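Local coordinates for C-domain type II peptide synthetase (Streptomyces globisporus, PDB 4ZNM), which belongs to the condensation-domain family of peptide synthetases and to the superfamily of CoA-dependent acyltransferases, at residues Y46-W52 against L151-H157. Numbering follows the deposited sequence.
Sequences YHIVGAW and LVLIAHH
Y46 and H157 pack together where two antiparallel strands, 47-55 and 148-156, reach the end of their pairing, and the tyrosine spans the site from root to tip. Its CB lies beside CE1 of H156 (4.1 Å). CD2 and CE2 rest against CB of H157, CE2 at 3.4 Å, a CH-pi contact over the ring face. CZ then meets H157 CD2 at 3.6 Å, and OH shares a water with the H157 carbonyl oxygen. With CG anti to the backbone N in both residues (chi1 -173° and -164°), the rings overlap as an offset stack, planes 24° apart. A phenol suits this place, offering a flat apolar face and a polar end. The Y46 carbonyl oxygen accepts H157 N (2.9 Å) and also sits over the centre of the H156 ring, whose nitrogens bond G43 O and T158 OG1 instead.

Beyond, the strands follow a regular antiparallel ladder from I48-A155 to W52-L151. On one face CD1 of I154 lies over the H47 imidazole, a CH-pi contact 3.7 Å from its centroid; T127 O and S404 OG hold that ring's nitrogens. I154 CG1 also lies alongside V49 CG1 (3.7 Å), and V49, like V152, meets L121 of helix 110-125. On the other face, G50, having no side chain, leaves room for the W52 indole, whose CZ3 touches L153 CD1 near helix 162-180.

H156 and H157 open the HHxxxD signature of condensation domains. Backbone bond and shared water tie down the H157 main chain, while the stack and ND1's bond to A160 O probably settle its ring's place and rotation.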
ATOM      1  N   TYR A  46       6.764  -9.255   5.243  1.00 22.63           N
ATOM      2  CA  TYR A  46       6.381  -8.389   4.122  1.00 22.71           C
ATOM      3  C   TYR A  46       4.983  -8.806   3.681  1.00 20.23           C
ATOM      4  O   TYR A  46       4.779  -9.545   2.705  1.00 18.85           O
ATOM      5  CB  TYR A  46       7.395  -8.463   2.969  1.00 20.19           C
ATOM      6  CG  TYR A  46       7.110  -7.483   1.897  1.00 21.91           C
ATOM      7  CD1 TYR A  46       7.323  -6.120   2.105  1.00 23.39           C
ATOM      8  CD2 TYR A  46       6.628  -7.896   0.672  1.00 26.95           C
ATOM      9  CE1 TYR A  46       7.081  -5.195   1.117  1.00 23.50           C
ATOM     10  CE2 TYR A  46       6.354  -6.963  -0.327  1.00 23.46           C
ATOM     11  CZ  TYR A  46       6.596  -5.624  -0.093  1.00 19.68           C
ATOM     12  OH  TYR A  46       6.320  -4.687  -1.063  1.00 22.37           O
ATOM     13  N   HIS A  47       4.006  -8.366   4.477  1.00 24.24           N
ATOM     14  CA  HIS A  47       2.627  -8.730   4.264  1.00 24.39           C
ATOM     15  C   HIS A  47       1.734  -7.504   4.282  1.00 24.33           C
ATOM     16  O   HIS A  47       2.182  -6.387   4.537  1.00 20.60           O
ATOM     17  CB  HIS A  47       2.154  -9.758   5.313  1.00 21.43           C
ATOM     18  CG  HIS A  47       2.517  -9.418   6.723  1.00 18.77           C
ATOM     19  ND1 HIS A  47       2.226  -8.196   7.295  1.00 22.80           N
ATOM     20  CD2 HIS A  47       3.145 -10.148   7.677  1.00 18.57           C
ATOM     21  CE1 HIS A  47       2.655  -8.192   8.548  1.00 22.16           C
ATOM     22  NE2 HIS A  47       3.201  -9.369   8.808  1.00 25.54           N
ATOM     23  N   ILE A  48       0.476  -7.722   3.931  1.00 18.85           N
ATOM     24  CA  ILE A  48      -0.509  -6.659   3.939  1.00 20.35           C
ATOM     25  C   ILE A  48      -1.701  -7.198   4.726  1.00 19.20           C
ATOM     26  O   ILE A  48      -2.073  -8.364   4.555  1.00 17.82           O
ATOM     27  CB  ILE A  48      -0.884  -6.225   2.481  1.00 22.94           C
ATOM     28  CG1 ILE A  48      -1.965  -5.152   2.475  1.00 27.53           C
ATOM     29  CG2 ILE A  48      -1.377  -7.437   1.681  1.00 28.43           C
ATOM     30  CD1 ILE A  48      -2.210  -4.566   1.024  1.00 32.05           C
ATOM     31  N   VAL A  49      -2.281  -6.371   5.594  1.00 23.36           N
ATOM     32  CA  VAL A  49      -3.382  -6.816   6.457  1.00 22.62           C
ATOM     33  C   VAL A  49      -4.550  -5.904   6.221  1.00 25.17           C
ATOM     34  O   VAL A  49      -4.376  -4.740   5.932  1.00 28.06           O
ATOM     35  CB  VAL A  49      -3.022  -6.807   7.961  1.00 22.71           C
ATOM     36  CG1 VAL A  49      -1.801  -7.621   8.219  1.00 26.24           C
ATOM     37  CG2 VAL A  49      -2.819  -5.358   8.428  1.00 35.66           C
ATOM     38  N   GLY A  50      -5.748  -6.437   6.390  1.00 22.50           N
ATOM     39  CA  GLY A  50      -6.946  -5.623   6.330  1.00 21.63           C
ATOM     40  C   GLY A  50      -7.986  -6.210   7.267  1.00 21.75           C
ATOM     41  O   GLY A  50      -7.932  -7.404   7.635  1.00 21.65           O
ATOM     42  N   ALA A  51      -8.903  -5.353   7.673  1.00 19.97           N
ATOM     43  CA  ALA A  51      -9.972  -5.749   8.588  1.00 21.61           C
ATOM     44  C   ALA A  51     -11.300  -5.204   8.120  1.00 20.71           C
ATOM     45  O   ALA A  51     -11.380  -4.056   7.652  1.00 23.44           O
ATOM     46  CB  ALA A  51      -9.679  -5.251   9.979  1.00 22.78           C
ATOM     47  N   TRP A  52     -12.329  -6.035   8.288  1.00 20.19           N
ATOM     48  CA  TRP A  52     -13.703  -5.710   7.927  1.00 20.31           C
ATOM     49  C   TRP A  52     -14.614  -5.959   9.117  1.00 19.94           C
ATOM     50  O   TRP A  52     -14.518  -7.022   9.760  1.00 19.54           O
ATOM     51  CB  TRP A  52     -14.141  -6.571   6.762  1.00 23.02           C
ATOM     52  CG  TRP A  52     -13.527  -6.211   5.476  1.00 22.02           C
ATOM     53  CD1 TRP A  52     -14.074  -5.431   4.513  1.00 28.39           C
ATOM     54  CD2 TRP A  52     -12.248  -6.607   4.997  1.00 20.47           C
ATOM     55  NE1 TRP A  52     -13.223  -5.323   3.461  1.00 24.91           N
ATOM     56  CE2 TRP A  52     -12.088  -6.029   3.733  1.00 26.93           C
ATOM     57  CE3 TRP A  52     -11.222  -7.385   5.521  1.00 27.79           C
ATOM     58  CZ2 TRP A  52     -10.939  -6.209   2.970  1.00 28.78           C
ATOM     59  CZ3 TRP A  52     -10.083  -7.571   4.775  1.00 29.38           C
ATOM     60  CH2 TRP A  52      -9.947  -6.989   3.500  1.00 29.06           C
ATOM     61  N   LEU A 151     -13.358  -9.380  10.855  1.00 17.60           N
ATOM     62  CA  LEU A 151     -12.612 -10.346  10.079  1.00 18.28           C
ATOM     63  C   LEU A 151     -11.283  -9.721   9.662  1.00 21.29           C
ATOM     64  O   LEU A 151     -11.287  -8.673   8.994  1.00 22.72           O
ATOM     65  CB  LEU A 151     -13.393 -10.757   8.842  1.00 15.78           C
ATOM     66  CG  LEU A 151     -12.625 -11.739   7.941  1.00 19.69           C
ATOM     67  CD1 LEU A 151     -12.227 -13.043   8.660  1.00 23.95           C
ATOM     68  CD2 LEU A 151     -13.399 -12.010   6.677  1.00 32.01           C
ATOM     69  N   VAL A 152     -10.173 -10.341  10.053  1.00 20.42           N
ATOM     70  CA  VAL A 152      -8.841  -9.871   9.651  1.00 17.24           C
ATOM     71  C   VAL A 152      -8.222 -10.813   8.634  1.00 19.14           C
ATOM     72  O   VAL A 152      -8.092 -12.004   8.866  1.00 19.50           O
ATOM     73  CB  VAL A 152      -7.874  -9.738  10.830  1.00 22.12           C
ATOM     74  CG1 VAL A 152      -6.507  -9.201  10.364  1.00 23.75           C
ATOM     75  CG2 VAL A 152      -8.471  -8.842  11.914  1.00 19.68           C
ATOM     76  N   LEU A 153      -7.845 -10.255   7.495  1.00 21.80           N
ATOM     77  CA  LEU A 153      -7.076 -10.996   6.525  1.00 19.88           C
ATOM     78  C   LEU A 153      -5.626 -10.517   6.453  1.00 23.93           C
ATOM     79  O   LEU A 153      -5.312  -9.313   6.561  1.00 20.79           O
ATOM     80  CB  LEU A 153      -7.729 -10.879   5.158  1.00 20.39           C
ATOM     81  CG  LEU A 153      -9.211 -11.258   5.087  1.00 21.93           C
ATOM     82  CD1 LEU A 153      -9.675 -11.139   3.615  1.00 22.20           C
ATOM     83  CD2 LEU A 153      -9.437 -12.666   5.649  1.00 23.99           C
ATOM     84  N   ILE A 154      -4.743 -11.471   6.241  1.00 17.50           N
ATOM     85  CA  ILE A 154      -3.342 -11.173   6.035  1.00 19.00           C
ATOM     86  C   ILE A 154      -2.828 -11.980   4.868  1.00 19.08           C
ATOM     87  O   ILE A 154      -3.122 -13.157   4.725  1.00 20.96           O
ATOM     88  CB  ILE A 154      -2.537 -11.445   7.287  1.00 21.85           C
ATOM     89  CG1 ILE A 154      -1.072 -11.101   7.039  1.00 24.21           C
ATOM     90  CG2 ILE A 154      -2.732 -12.863   7.730  1.00 23.01           C
ATOM     91  CD1 ILE A 154      -0.242 -11.160   8.301  1.00 21.88           C
ATOM     92  N   ALA A 155      -2.067 -11.306   4.021  1.00 17.12           N
ATOM     93  CA  ALA A 155      -1.552 -11.910   2.810  1.00 22.80           C
ATOM     94  C   ALA A 155      -0.152 -11.407   2.560  1.00 19.55           C
ATOM     95  O   ALA A 155       0.176 -10.260   2.881  1.00 16.81           O
ATOM     96  CB  ALA A 155      -2.442 -11.560   1.637  1.00 23.26           C
ATOM     97  N   HIS A 156       0.667 -12.249   1.953  1.00 18.24           N
ATOM     98  CA  HIS A 156       2.002 -11.826   1.632  1.00 21.79           C
ATOM     99  C   HIS A 156       1.934 -10.761   0.548  1.00 22.14           C
ATOM    100  O   HIS A 156       1.175 -10.858  -0.418  1.00 22.15           O
ATOM    101  CB  HIS A 156       2.880 -12.992   1.197  1.00 20.98           C
ATOM    102  CG  HIS A 156       4.328 -12.708   1.415  1.00 19.56           C
ATOM    103  ND1 HIS A 156       5.107 -12.035   0.496  1.00 18.13           N
ATOM    104  CD2 HIS A 156       5.118 -12.927   2.492  1.00 18.38           C
ATOM    105  CE1 HIS A 156       6.327 -11.879   0.991  1.00 21.33           C
ATOM    106  NE2 HIS A 156       6.356 -12.414   2.201  1.00 20.32           N
ATOM    107  N   HIS A 157       2.736  -9.726   0.725  1.00 19.28           N
ATOM    108  CA  HIS A 157       2.605  -8.522  -0.083  1.00 19.04           C
ATOM    109  C   HIS A 157       3.289  -8.664  -1.453  1.00 20.81           C
ATOM    110  O   HIS A 157       3.169  -7.776  -2.319  1.00 22.94           O
ATOM    111  CB  HIS A 157       3.137  -7.363   0.757  1.00 22.12           C
ATOM    112  CG  HIS A 157       2.759  -5.995   0.259  1.00 23.13           C
ATOM    113  ND1 HIS A 157       1.821  -5.768  -0.730  1.00 26.07           N
ATOM    114  CD2 HIS A 157       3.213  -4.777   0.626  1.00 27.57           C
ATOM    115  CE1 HIS A 157       1.716  -4.470  -0.945  1.00 26.76           C
ATOM    116  NE2 HIS A 157       2.552  -3.845  -0.137  1.00 28.70           N
TER
HETATM  117  O   HOH W   1       4.501  -5.432  -2.842  1.00 27.21           O